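Local coordinates for glutamate--tRNA ligase (Elizabethkingia anophelis, PDB 6B1Z), which catalyses the ATP-dependent attachment of glutamate to its cognate tRNA, the charging step that supplies glutamyl-tRNA for translation, at residues 14-19 / 29-34; 45-50 / 219-224; 389-394 / 402-407; 476-481 / 485-490. All coordinates share one frame; numbering follows the deposited sequence.

Contact 1 (14-19 / 29-34). With FMT (formic acid), chain C.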
loop_
_atom_site.group_PDB
_atom_site.type_symbol
_atom_site.label_atom_id
_atom_site.label_comp_id
_atom_site.label_asym_id
_atom_site.label_seq_id
_atom_site.Cartn_x
_atom_site.Cartn_y
_atom_site.Cartn_z
ATOM N N VAL A 14 8.123 -7.964 -16.988
ATOM C CA VAL A 14 8.413 -7.051 -15.886
ATOM C C VAL A 14 8.586 -7.878 -14.620
ATOM O O VAL A 14 8.123 -9.014 -14.532
ATOM C CB VAL A 14 7.299 -5.998 -15.690
ATOM C CG1 VAL A 14 7.147 -5.140 -16.945
ATOM C CG2 VAL A 14 5.976 -6.689 -15.322
ATOM N N ARG A 15 9.241 -7.295 -13.617
ATOM C CA ARG A 15 9.379 -8.009 -12.353
ATOM C C ARG A 15 9.227 -7.073 -11.162
ATOM O O ARG A 15 9.737 -5.948 -11.150
ATOM C CB ARG A 15 10.724 -8.771 -12.259
ATOM C CG ARG A 15 11.958 -7.935 -11.854
ATOM C CD ARG A 15 12.275 -6.797 -12.826
ATOM N NE ARG A 15 13.581 -6.207 -12.538
ATOM C CZ ARG A 15 13.810 -5.255 -11.638
ATOM N NH1 ARG A 15 12.811 -4.743 -10.922
ATOM N NH2 ARG A 15 15.054 -4.806 -11.455
ATOM N N PHE A 16 8.518 -7.566 -10.153
ATOM C CA PHE A 16 8.464 -6.941 -8.846
ATOM C C PHE A 16 9.555 -7.600 -8.018
ATOM O O PHE A 16 9.574 -8.836 -7.901
ATOM C CB PHE A 16 7.071 -7.140 -8.240
ATOM C CG PHE A 16 6.857 -6.435 -6.931
ATOM C CD1 PHE A 16 7.193 -5.103 -6.781
ATOM C CD2 PHE A 16 6.277 -7.110 -5.858
ATOM C CE1 PHE A 16 6.984 -4.454 -5.582
ATOM C CE2 PHE A 16 6.063 -6.457 -4.646
ATOM C CZ PHE A 16 6.420 -5.131 -4.513
ATOM N N ALA A 17 10.471 -6.797 -7.479
ATOM C CA ALA A 17 11.663 -7.302 -6.801
ATOM C C ALA A 17 11.738 -6.712 -5.402
ATOM O O ALA A 17 12.629 -5.911 -5.105
ATOM C CB ALA A 17 12.919 -6.982 -7.609
ATOM N N PRO A 18 10.809 -7.094 -4.527
ATOM C CA PRO A 18 10.913 -6.743 -3.112
ATOM C C PRO A 18 11.938 -7.611 -2.392
ATOM O O PRO A 18 12.166 -8.783 -2.732
ATOM C CB PRO A 18 9.500 -7.027 -2.592
ATOM C CG PRO A 18 9.085 -8.231 -3.368
ATOM C CD PRO A 18 9.672 -8.000 -4.770
ATOM N N SER A 19 12.540 -7.029 -1.404
ATOM C CA SER A 19 13.340 -7.770 -0.439
ATOM C C SER A 19 12.462 -8.252 0.713
ATOM O O SER A 19 11.476 -7.594 1.070
ATOM C CB SER A 19 14.471 -6.899 0.107
ATOM O OG SER A 19 13.982 -5.665 0.602
ATOM N N VAL A 29 3.374 -1.306 -3.141
ATOM C CA VAL A 29 2.119 -1.750 -3.739
ATOM C C VAL A 29 1.915 -1.088 -5.089
ATOM O O VAL A 29 1.508 -1.741 -6.059
ATOM C CB VAL A 29 0.945 -1.439 -2.796
ATOM C CG1 VAL A 29 -0.399 -1.761 -3.481
ATOM C CG2 VAL A 29 1.102 -2.220 -1.492
ATOM N N ARG A 30 2.193 0.220 -5.168
ATOM C CA ARG A 30 2.015 0.935 -6.436
ATOM C C ARG A 30 2.951 0.410 -7.509
ATOM O O ARG A 30 2.539 0.239 -8.667
ATOM C CB ARG A 30 2.204 2.439 -6.262
ATOM C CG ARG A 30 1.806 3.221 -7.540
ATOM C CD ARG A 30 2.115 4.696 -7.478
ATOM N NE ARG A 30 3.530 4.929 -7.214
ATOM C CZ ARG A 30 4.056 6.122 -6.971
ATOM N NH1 ARG A 30 3.307 7.224 -7.012
ATOM N NH2 ARG A 30 5.347 6.203 -6.698
ATOM N N THR A 31 4.214 0.160 -7.155
ATOM C CA THR A 31 5.150 -0.392 -8.129
ATOM C C THR A 31 4.670 -1.741 -8.642
ATOM O O THR A 31 4.645 -1.988 -9.859
ATOM C CB THR A 31 6.540 -0.502 -7.511
ATOM O OG1 THR A 31 7.038 0.821 -7.278
ATOM C CG2 THR A 31 7.478 -1.249 -8.481
ATOM N N ALA A 32 4.267 -2.632 -7.726
ATOM C CA ALA A 32 3.730 -3.923 -8.139
ATOM C C ALA A 32 2.514 -3.758 -9.047
ATOM O O ALA A 32 2.393 -4.462 -10.055
ATOM C CB ALA A 32 3.357 -4.760 -6.904
ATOM N N LEU A 33 1.611 -2.829 -8.710
ATOM C CA LEU A 33 0.424 -2.607 -9.528
ATOM C C LEU A 33 0.794 -2.153 -10.929
ATOM O O LEU A 33 0.254 -2.666 -11.917
ATOM C CB LEU A 33 -0.496 -1.584 -8.859
ATOM C CG LEU A 33 -1.694 -1.148 -9.703
ATOM C CD1 LEU A 33 -2.685 -2.294 -9.949
ATOM C CD2 LEU A 33 -2.390 0.017 -9.044
ATOM N N TYR A 34 1.706 -1.180 -11.036
ATOM C CA TYR A 34 2.075 -0.698 -12.365
ATOM C C TYR A 34 2.806 -1.778 -13.167
ATOM O O TYR A 34 2.620 -1.862 -14.390
ATOM C CB TYR A 34 2.895 0.596 -12.254
ATOM C CG TYR A 34 2.116 1.837 -11.814
ATOM C CD1 TYR A 34 0.724 1.821 -11.637
ATOM C CD2 TYR A 34 2.778 3.032 -11.575
ATOM C CE1 TYR A 34 0.039 2.969 -11.228
ATOM C CE2 TYR A 34 2.097 4.181 -11.177
ATOM C CZ TYR A 34 0.735 4.144 -11.001
ATOM O OH TYR A 34 0.090 5.287 -10.616
HETATM C C FMT C . 15.007 -2.731 -8.740
HETATM O O1 FMT C . 13.794 -2.851 -8.952
HETATM O O2 FMT C . 15.873 -2.736 -9.629
#

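Contact 2 (45-50 / 219-224)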
loop_
_atom_site.group_PDB
_atom_site.type_symbol
_atom_site.label_atom_id
_atom_site.label_comp_id
_atom_site.label_asym_id
_atom_site.label_seq_id
_atom_site.Cartn_x
_atom_site.Cartn_y
_atom_site.Cartn_z
ATOM N N ASP A 45 4.337 -10.841 -19.197
ATOM C CA ASP A 45 4.545 -11.646 -17.995
ATOM C C ASP A 45 4.934 -10.790 -16.796
ATOM O O ASP A 45 5.730 -9.852 -16.918
ATOM C CB ASP A 45 5.644 -12.688 -18.225
ATOM C CG ASP A 45 5.421 -13.513 -19.478
ATOM O OD1 ASP A 45 4.260 -13.909 -19.728
ATOM O OD2 ASP A 45 6.403 -13.783 -20.210
ATOM N N PHE A 46 4.404 -11.151 -15.628
ATOM C CA PHE A 46 4.662 -10.468 -14.364
ATOM C C PHE A 46 5.402 -11.443 -13.451
ATOM O O PHE A 46 4.849 -12.483 -13.076
ATOM C CB PHE A 46 3.331 -9.987 -13.766
ATOM C CG PHE A 46 3.415 -9.422 -12.363
ATOM C CD1 PHE A 46 4.287 -8.398 -12.052
ATOM C CD2 PHE A 46 2.527 -9.867 -11.380
ATOM C CE1 PHE A 46 4.331 -7.860 -10.761
ATOM C CE2 PHE A 46 2.569 -9.330 -10.091
ATOM C CZ PHE A 46 3.465 -8.325 -9.793
ATOM N N ILE A 47 6.649 -11.119 -13.125
ATOM C CA ILE A 47 7.557 -11.988 -12.381
ATOM C C ILE A 47 7.716 -11.431 -10.974
ATOM O O ILE A 47 7.842 -10.215 -10.792
ATOM C CB ILE A 47 8.932 -12.078 -13.087
ATOM C CG1 ILE A 47 8.876 -12.960 -14.339
ATOM C CG2 ILE A 47 10.025 -12.619 -12.142
ATOM C CD1 ILE A 47 8.219 -12.358 -15.544
ATOM N N LEU A 48 7.714 -12.311 -9.971
ATOM C CA LEU A 48 8.108 -11.940 -8.612
ATOM C C LEU A 48 9.468 -12.557 -8.324
ATOM O O LEU A 48 9.621 -13.786 -8.382
ATOM C CB LEU A 48 7.078 -12.427 -7.582
ATOM C CG LEU A 48 7.486 -12.217 -6.117
ATOM C CD1 LEU A 48 7.545 -10.725 -5.749
ATOM C CD2 LEU A 48 6.474 -12.933 -5.214
ATOM N N ARG A 49 10.461 -11.710 -8.047
ATOM C CA ARG A 49 11.799 -12.157 -7.693
ATOM C C ARG A 49 12.102 -11.679 -6.281
ATOM O O ARG A 49 12.023 -10.478 -5.991
ATOM C CB ARG A 49 12.841 -11.644 -8.693
ATOM C CG ARG A 49 14.230 -12.227 -8.445
ATOM C CD ARG A 49 15.227 -11.883 -9.555
ATOM N NE ARG A 49 15.555 -10.451 -9.550
ATOM C CZ ARG A 49 15.527 -9.661 -10.620
ATOM N NH1 ARG A 49 15.196 -10.135 -11.813
ATOM N NH2 ARG A 49 15.867 -8.391 -10.497
ATOM N N ILE A 50 12.417 -12.615 -5.399
ATOM C CA ILE A 50 12.661 -12.303 -3.996
ATOM C C ILE A 50 14.124 -11.909 -3.828
ATOM O O ILE A 50 15.043 -12.662 -4.180
ATOM C CB ILE A 50 12.281 -13.483 -3.090
ATOM C CG1 ILE A 50 10.779 -13.761 -3.196
ATOM C CG2 ILE A 50 12.716 -13.210 -1.637
ATOM C CD1 ILE A 50 9.877 -12.596 -2.820
ATOM N N HIS A 219 18.886 -9.654 -16.896
ATOM C CA HIS A 219 19.363 -10.237 -18.143
ATOM C C HIS A 219 18.912 -11.688 -18.285
ATOM O O HIS A 219 18.312 -12.064 -19.305
ATOM C CB HIS A 219 20.889 -10.129 -18.199
ATOM C CG HIS A 219 21.491 -10.736 -19.428
ATOM N ND1 HIS A 219 21.411 -10.139 -20.668
ATOM C CD2 HIS A 219 22.177 -11.887 -19.605
ATOM C CE1 HIS A 219 22.027 -10.897 -21.557
ATOM N NE2 HIS A 219 22.499 -11.966 -20.941
ATOM N N GLU A 220 19.190 -12.521 -17.269
ATOM C CA GLU A 220 18.878 -13.943 -17.358
ATOM C C GLU A 220 17.381 -14.193 -17.501
ATOM O O GLU A 220 16.969 -15.125 -18.211
ATOM C CB GLU A 220 19.412 -14.684 -16.130
ATOM C CG GLU A 220 20.934 -14.744 -16.055
ATOM C CD GLU A 220 21.565 -15.434 -17.248
ATOM O OE1 GLU A 220 21.595 -16.681 -17.270
ATOM O OE2 GLU A 220 22.030 -14.730 -18.168
ATOM N N MET A 221 16.553 -13.393 -16.827
ATOM C CA MET A 221 15.106 -13.585 -16.862
ATOM C C MET A 221 14.452 -12.832 -18.013
ATOM O O MET A 221 13.217 -12.802 -18.096
ATOM C CB MET A 221 14.481 -13.160 -15.530
ATOM C CG MET A 221 14.993 -13.967 -14.346
ATOM S SD MET A 221 14.172 -13.538 -12.803
ATOM C CE MET A 221 14.858 -14.823 -11.739
ATOM N N LYS A 222 15.261 -12.251 -18.909
ATOM C CA LYS A 222 14.781 -11.615 -20.136
ATOM C C LYS A 222 13.772 -10.511 -19.827
ATOM O O LYS A 222 12.765 -10.343 -20.522
ATOM C CB LYS A 222 14.211 -12.652 -21.116
ATOM C CG LYS A 222 15.261 -13.732 -21.489
ATOM C CD LYS A 222 14.911 -14.466 -22.764
ATOM C CE LYS A 222 15.873 -15.627 -23.004
ATOM N NZ LYS A 222 17.296 -15.188 -23.092
ATOM N N ILE A 223 14.060 -9.745 -18.775
ATOM C CA ILE A 223 13.240 -8.592 -18.411
ATOM C C ILE A 223 13.384 -7.507 -19.473
ATOM O O ILE A 223 14.496 -7.185 -19.916
ATOM C CB ILE A 223 13.648 -8.071 -17.026
ATOM C CG1 ILE A 223 13.425 -9.152 -15.959
ATOM C CG2 ILE A 223 12.893 -6.776 -16.674
ATOM C CD1 ILE A 223 11.990 -9.689 -15.902
ATOM N N THR A 224 12.253 -6.934 -19.887
ATOM C CA THR A 224 12.258 -5.875 -20.896
ATOM C C THR A 224 12.081 -4.475 -20.315
ATOM O O THR A 224 12.572 -3.504 -20.908
ATOM C CB THR A 224 11.155 -6.119 -21.931
ATOM O OG1 THR A 224 9.869 -6.082 -21.299
ATOM C CG2 THR A 224 11.340 -7.470 -22.630
#

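Contact 3 (389-394 / 402-407). With EDO (1,2-ethanediol), chain X.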
loop_
_atom_site.group_PDB
_atom_site.type_symbol
_atom_site.label_atom_id
_atom_site.label_comp_id
_atom_site.label_asym_id
_atom_site.label_seq_id
_atom_site.Cartn_x
_atom_site.Cartn_y
_atom_site.Cartn_z
ATOM N N LYS A 389 -31.881 -5.471 6.235
ATOM C CA LYS A 389 -32.639 -4.228 6.177
ATOM C C LYS A 389 -31.849 -3.076 6.792
ATOM O O LYS A 389 -31.862 -1.957 6.261
ATOM C CB LYS A 389 -33.990 -4.402 6.869
ATOM C CG LYS A 389 -34.956 -5.273 6.074
ATOM C CD LYS A 389 -36.385 -5.134 6.577
ATOM C CE LYS A 389 -37.353 -5.972 5.764
ATOM N NZ LYS A 389 -37.369 -7.393 6.202
ATOM N N ILE A 390 -31.141 -3.335 7.894
ATOM C CA ILE A 390 -30.311 -2.297 8.507
ATOM C C ILE A 390 -29.195 -1.881 7.551
ATOM O O ILE A 390 -28.935 -0.686 7.354
ATOM C CB ILE A 390 -29.763 -2.783 9.865
ATOM C CG1 ILE A 390 -30.906 -2.852 10.896
ATOM C CG2 ILE A 390 -28.604 -1.873 10.348
ATOM C CD1 ILE A 390 -30.558 -3.575 12.183
ATOM N N ILE A 391 -28.543 -2.860 6.909
ATOM C CA ILE A 391 -27.503 -2.548 5.928
ATOM C C ILE A 391 -28.070 -1.665 4.822
ATOM O O ILE A 391 -27.462 -0.657 4.438
ATOM C CB ILE A 391 -26.892 -3.848 5.362
ATOM C CG1 ILE A 391 -26.056 -4.573 6.426
ATOM C CG2 ILE A 391 -26.045 -3.564 4.110
ATOM C CD1 ILE A 391 -25.743 -6.017 6.037
ATOM N N GLY A 392 -29.259 -2.014 4.312
ATOM C CA GLY A 392 -29.861 -1.211 3.255
ATOM C C GLY A 392 -30.147 0.219 3.686
ATOM O O GLY A 392 -30.007 1.153 2.893
ATOM N N LEU A 393 -30.553 0.405 4.946
ATOM C CA LEU A 393 -30.877 1.723 5.476
ATOM C C LEU A 393 -29.639 2.552 5.767
ATOM O O LEU A 393 -29.733 3.786 5.833
ATOM C CB LEU A 393 -31.680 1.602 6.774
ATOM C CG LEU A 393 -33.121 1.101 6.718
ATOM C CD1 LEU A 393 -33.586 0.743 8.126
ATOM C CD2 LEU A 393 -34.001 2.172 6.103
ATOM N N MET A 394 -28.484 1.912 5.947
ATOM C CA MET A 394 -27.314 2.611 6.463
ATOM C C MET A 394 -26.149 2.707 5.496
ATOM O O MET A 394 -25.284 3.574 5.690
ATOM C CB MET A 394 -26.801 1.934 7.745
ATOM C CG MET A 394 -27.793 1.907 8.892
ATOM S SD MET A 394 -27.897 3.477 9.761
ATOM C CE MET A 394 -26.244 3.554 10.475
ATOM N N LYS A 402 -18.105 -1.366 9.426
ATOM C CA LYS A 402 -18.286 -1.224 10.871
ATOM C C LYS A 402 -19.105 0.014 11.228
ATOM O O LYS A 402 -19.740 0.045 12.288
ATOM C CB LYS A 402 -16.928 -1.177 11.582
ATOM C CG LYS A 402 -16.161 0.138 11.405
ATOM C CD LYS A 402 -14.767 0.085 12.030
ATOM C CE LYS A 402 -13.807 1.002 11.265
ATOM N NZ LYS A 402 -12.363 0.597 11.388
ATOM N N ASP A 403 -19.105 1.043 10.360
ATOM C CA ASP A 403 -19.889 2.255 10.618
ATOM C C ASP A 403 -21.376 1.942 10.716
ATOM O O ASP A 403 -22.116 2.655 11.404
ATOM C CB ASP A 403 -19.711 3.293 9.500
ATOM C CG ASP A 403 -18.289 3.764 9.322
ATOM O OD1 ASP A 403 -17.436 3.524 10.200
ATOM O OD2 ASP A 403 -18.053 4.412 8.275
ATOM N N ILE A 404 -21.837 0.908 10.002
ATOM C CA ILE A 404 -23.252 0.552 10.031
ATOM C C ILE A 404 -23.693 0.163 11.442
ATOM O O ILE A 404 -24.831 0.447 11.849
ATOM C CB ILE A 404 -23.513 -0.578 9.016
ATOM C CG1 ILE A 404 -23.180 -0.099 7.600
ATOM C CG2 ILE A 404 -24.990 -1.045 9.076
ATOM C CD1 ILE A 404 -23.268 -1.201 6.544
ATOM N N TYR A 405 -22.808 -0.463 12.220
ATOM C CA TYR A 405 -23.109 -0.675 13.633
ATOM C C TYR A 405 -22.785 0.556 14.476
ATOM O O TYR A 405 -23.619 1.021 15.261
ATOM C CB TYR A 405 -22.337 -1.879 14.180
ATOM C CG TYR A 405 -22.515 -1.999 15.684
ATOM C CD1 TYR A 405 -23.717 -2.432 16.224
ATOM C CD2 TYR A 405 -21.494 -1.627 16.556
ATOM C CE1 TYR A 405 -23.895 -2.515 17.590
ATOM C CE2 TYR A 405 -21.666 -1.699 17.927
ATOM C CZ TYR A 405 -22.870 -2.149 18.436
ATOM O OH TYR A 405 -23.051 -2.228 19.802
ATOM N N ASN A 406 -21.575 1.089 14.339
ATOM C CA ASN A 406 -21.135 2.112 15.283
ATOM C C ASN A 406 -21.996 3.363 15.207
ATOM O O ASN A 406 -22.183 4.044 16.221
ATOM C CB ASN A 406 -19.675 2.456 15.033
ATOM C CG ASN A 406 -18.740 1.362 15.490
ATOM O OD1 ASN A 406 -18.996 0.697 16.501
ATOM N ND2 ASN A 406 -17.651 1.175 14.765
ATOM N N ASP A 407 -22.527 3.678 14.025
ATOM C CA ASP A 407 -23.420 4.810 13.848
ATOM C C ASP A 407 -24.882 4.412 13.887
ATOM O O ASP A 407 -25.744 5.263 13.659
ATOM C CB ASP A 407 -23.113 5.538 12.531
ATOM C CG ASP A 407 -21.705 6.114 12.493
ATOM O OD1 ASP A 407 -21.087 6.319 13.568
ATOM O OD2 ASP A 407 -21.196 6.337 11.374
HETATM C C1 EDO X . -17.954 7.236 11.566
HETATM O O1 EDO X . -19.150 8.030 11.478
HETATM C C2 EDO X . -17.593 6.961 13.024
HETATM O O2 EDO X . -18.405 5.899 13.560
#

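Contact 4 (476-481 / 485-490)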
loop_
_atom_site.group_PDB
_atom_site.type_symbol
_atom_site.label_atom_id
_atom_site.label_comp_id
_atom_site.label_asym_id
_atom_site.label_seq_id
_atom_site.Cartn_x
_atom_site.Cartn_y
_atom_site.Cartn_z
ATOM N N LEU A 476 -36.324 11.668 18.955
ATOM C CA LEU A 476 -35.579 11.824 20.200
ATOM C C LEU A 476 -35.815 10.643 21.134
ATOM O O LEU A 476 -34.873 10.133 21.754
ATOM C CB LEU A 476 -35.971 13.135 20.881
ATOM C CG LEU A 476 -35.298 13.420 22.225
ATOM C CD1 LEU A 476 -33.829 13.728 22.025
ATOM C CD2 LEU A 476 -35.997 14.565 22.926
ATOM N N SER A 477 -37.063 10.175 21.215
ATOM C CA SER A 477 -37.397 9.052 22.089
ATOM C C SER A 477 -36.647 7.789 21.688
ATOM O O SER A 477 -36.201 7.017 22.549
ATOM C CB SER A 477 -38.899 8.792 22.045
ATOM O OG SER A 477 -39.627 9.950 22.405
ATOM N N LEU A 478 -36.531 7.544 20.386
ATOM C CA LEU A 478 -35.983 6.280 19.910
ATOM C C LEU A 478 -34.463 6.288 19.873
ATOM O O LEU A 478 -33.842 5.230 20.010
ATOM C CB LEU A 478 -36.535 5.965 18.517
ATOM C CG LEU A 478 -38.058 5.909 18.389
ATOM C CD1 LEU A 478 -38.466 5.725 16.942
ATOM C CD2 LEU A 478 -38.666 4.809 19.270
ATOM N N VAL A 479 -33.858 7.463 19.703
ATOM C CA VAL A 479 -32.430 7.575 19.456
ATOM C C VAL A 479 -31.685 8.260 20.599
ATOM O O VAL A 479 -30.493 7.993 20.791
ATOM C CB VAL A 479 -32.190 8.319 18.123
ATOM C CG1 VAL A 479 -30.701 8.477 17.830
ATOM C CG2 VAL A 479 -32.876 7.586 16.980
ATOM N N GLY A 480 -32.351 9.114 21.373
ATOM C CA GLY A 480 -31.696 9.941 22.357
ATOM C C GLY A 480 -31.171 11.252 21.811
ATOM O O GLY A 480 -30.916 12.177 22.590
ATOM N N GLU A 481 -30.997 11.342 20.495
ATOM C CA GLU A 481 -30.624 12.594 19.854
ATOM C C GLU A 481 -31.294 12.643 18.488
ATOM O O GLU A 481 -32.062 11.749 18.116
ATOM C CB GLU A 481 -29.103 12.737 19.762
ATOM C CG GLU A 481 -28.389 11.485 19.304
ATOM C CD GLU A 481 -26.926 11.486 19.692
ATOM O OE1 GLU A 481 -26.086 11.904 18.867
ATOM O OE2 GLU A 481 -26.619 11.081 20.834
ATOM N N PRO A 485 -31.795 7.058 10.618
ATOM C CA PRO A 485 -32.587 7.029 9.384
ATOM C C PRO A 485 -34.006 7.524 9.611
ATOM O O PRO A 485 -34.328 8.006 10.705
ATOM C CB PRO A 485 -32.564 5.545 9.006
ATOM C CG PRO A 485 -32.571 4.862 10.340
ATOM C CD PRO A 485 -31.757 5.742 11.277
ATOM N N ASP A 486 -34.863 7.405 8.597
ATOM C CA ASP A 486 -36.242 7.848 8.743
ATOM C C ASP A 486 -36.907 7.126 9.909
ATOM O O ASP A 486 -36.677 5.935 10.142
ATOM C CB ASP A 486 -37.028 7.609 7.449
ATOM C CG ASP A 486 -36.591 8.525 6.314
ATOM O OD1 ASP A 486 -35.705 9.390 6.521
ATOM O OD2 ASP A 486 -37.140 8.376 5.204
ATOM N N VAL A 487 -37.733 7.867 10.653
ATOM C CA VAL A 487 -38.309 7.329 11.888
ATOM C C VAL A 487 -39.173 6.096 11.651
ATOM O O VAL A 487 -39.047 5.124 12.416
ATOM C CB VAL A 487 -39.063 8.443 12.641
ATOM C CG1 VAL A 487 -39.938 7.848 13.721
ATOM C CG2 VAL A 487 -38.080 9.434 13.245
ATOM N N PRO A 488 -40.068 6.056 10.653
ATOM C CA PRO A 488 -40.868 4.832 10.472
ATOM C C PRO A 488 -40.023 3.614 10.138
ATOM O O PRO A 488 -40.408 2.489 10.488
ATOM C CB PRO A 488 -41.825 5.200 9.328
ATOM C CG PRO A 488 -41.906 6.688 9.368
ATOM C CD PRO A 488 -40.505 7.118 9.724
ATOM N N ASP A 489 -38.882 3.806 9.475
ATOM C CA ASP A 489 -37.969 2.696 9.228
ATOM C C ASP A 489 -37.336 2.209 10.526
ATOM O O ASP A 489 -37.223 0.999 10.751
ATOM C CB ASP A 489 -36.893 3.119 8.228
ATOM C CG ASP A 489 -37.455 3.388 6.843
ATOM O OD1 ASP A 489 -38.154 2.504 6.309
ATOM O OD2 ASP A 489 -37.193 4.479 6.292
ATOM N N LEU A 490 -36.914 3.137 11.391
ATOM C CA LEU A 490 -36.355 2.736 12.680
ATOM C C LEU A 490 -37.379 1.986 13.524
ATOM O O LEU A 490 -37.053 0.968 14.149
ATOM C CB LEU A 490 -35.833 3.963 13.430
ATOM C CG LEU A 490 -35.323 3.698 14.851
ATOM C CD1 LEU A 490 -34.276 2.595 14.846
ATOM C CD2 LEU A 490 -34.750 4.973 15.448
#

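Contact 1 (14-19 / 29-34)
F16, the last residue of strand 13-16, and A32, in the middle of helix 26-41, bring the two backbones to within 5.7 Å of each other at their CA atoms. The helix is regular here, with L33 N bonded to V29 O and Y34 N to R30 O, and no hydrogen bond joins it to residues 14-19. The contact is therefore made by side chains. With CG anti to the backbone N (chi1 -175°), the F16 ring reaches over to the helix and lays one face against A32. The methyl CB stands 3.6 Å from the ring centroid and only 1° off the ring normal, an almost perfectly centred CH-pi contact. T31 adds its CG2 methyl at the ring edge, 4.2 Å from F16 CD1, while P18 CD covers the opposite face toward the rim, so the ring is sandwiched. R15 takes no part in the packing: its NE pairs with D218, while NH1 and NH2 bond the two oxygens of a formic acid molecule, probably from the crystallisation liquor, at 2.9 Å each. R228 also bonds it, consistent with a carboxylate site. Helix 26-41 begins within the HLGG form of the class I HIGH signature and forms the crossover of a beta-alpha-beta unit. F16 also touches F46 and L48 of the parallel strand 45-48, while L33 on the helix packs against helix 304-312.

Contact 2 (45-50 / 219-224)
M221 meets R49 and I47 with a side chain that runs straight out from its backbone. CG lies anti to the carbonyl carbon (chi1 -61°), and the rest of the chain is extended, which carries SD and CE across to I47 of strand 45-48 and to R49 just after it. R49 takes the other setting, CG anti to the backbone N, and then bends about its CG-CD bond (chi3 69°), which brings the edge of the guanidinium, at NH1, to the sulfur. The two chains cross at a slant. Their hydrocarbon parts touch where R49 CD lies 3.7 Å from M221 CE, and the sulfur sits in the guanidinium plane. There R49 NH1 points at M221 SD over 3.7 Å, nearly straight at 166° but weak. The stronger hold on this arginine comes from D218, which pairs with NH1, from E51 at NE and from N214 at NH2; together they fix the rotation of the group and leave the sulfur as a minor acceptor. I47 adds an apolar contact, its CG2 4.3 Å from M221 SD. The backbone that presents M221 is a Schellman motif: K222, with positive phi, has its N bonded to H219 O at 3.1 Å, and I223 N reaches back to D218 O. This motif ends helix 210-220 before strand 225-229, within the Rossmann-type (HUP clan) class I catalytic domain.

Contact 3 (389-394 / 402-407)
I404 carries most of this contact, through its CG2 methyl. M394 CB packs against that methyl at 3.7 Å and I390 CG2 at 3.9 Å, while I391 is more distant, with CG1 4.4 Å from I404 CD1. I390 and M394 lie one helical turn apart, and the methyl rests against both; F371 of helix 364-377 closes on I404 as well, and F411 on I390 and M394. The two short helical segments meet almost at a right angle (97°, axes 9.9 Å apart); they belong to consecutive helices, 384-394 and 401-406, joined by a short loop in the all-helical anticodon-binding region. M394 links this dense side to the looser one. Bent at both chi2 (-79°) and chi3 (-66°), it curls its methyl over the end of helix 401-406, placing CE 3.7 Å from I404 O and 3.6 Å from D407 O. Beyond it the packing thins: D407 CB is 4.2 Å from M394 CE. D407 is exposed, and its carboxylate binds a molecule of 1,2-ethanediol, probably from the crystallisation liquor, which gives a 2.7 Å hydrogen bond from its O1 to D407 OD2 and another from its O2 to OD1.

Contact 4 (476-481 / 485-490)
L490 swings its CG anti to the backbone N (chi1 175°), while L478 takes the other common setting, CG anti to the carbonyl carbon (chi1 -56°); with these torsions the two leucines run past each other in opposite directions. A single branch of L490, CD2, makes its closest approaches: 3.7 Å to L478 CB and 3.6 Å to V479 CG2, so this methyl sits between two consecutive residues of the last turn of helix 467-479. V479 crosses L490 on a slant, whereas V487 meets L478 nearly at a right angle, CG1 to CD1 at 4.1 Å. All of these touches are apolar, and no hydrogen bond joins the segments. The arrangement is that of two consecutive helices of the anticodon-binding region, 467-479 and 487-507, packed where a short loop connects them. G480 ends the first with positive phi (86°), a conformation readily open to glycine; its N still closes a 2.7 Å bond to L476 O. D486 stands at the N-cap of the second helix without a side-chain cap, although its carbonyl O accepts L490 N at 3.1 Å. Polar ties flank the apolar patch: L478 O receives R502 NH1, and P485 O receives R475 NH1. F411 covers L490 as well, and M491 and I494 pack on L478.

The four contacts fall into two pairs. Contacts 1 and 2, with centres about 11 Å apart, share the parallel strand pair 13-16 and 45-48 of the catalytic domain and touch through probable backbone hydrogen bonds, F16 N to I47 O and I47 N to V14 O. Contacts 3 and 4, about 14 Å apart between centres, belong to the anticodon-binding region and meet where L393 packs on D489; contact 2 lies across the chain's centre from both. Contacts 1, 2 and 4 are buried, whereas contact 3 runs out to solvent. Charge gathers at the catalytic end, where D218 pairs with both R15 and R49, whereas between the helices of contacts 3 and 4 aliphatic side chains dominate.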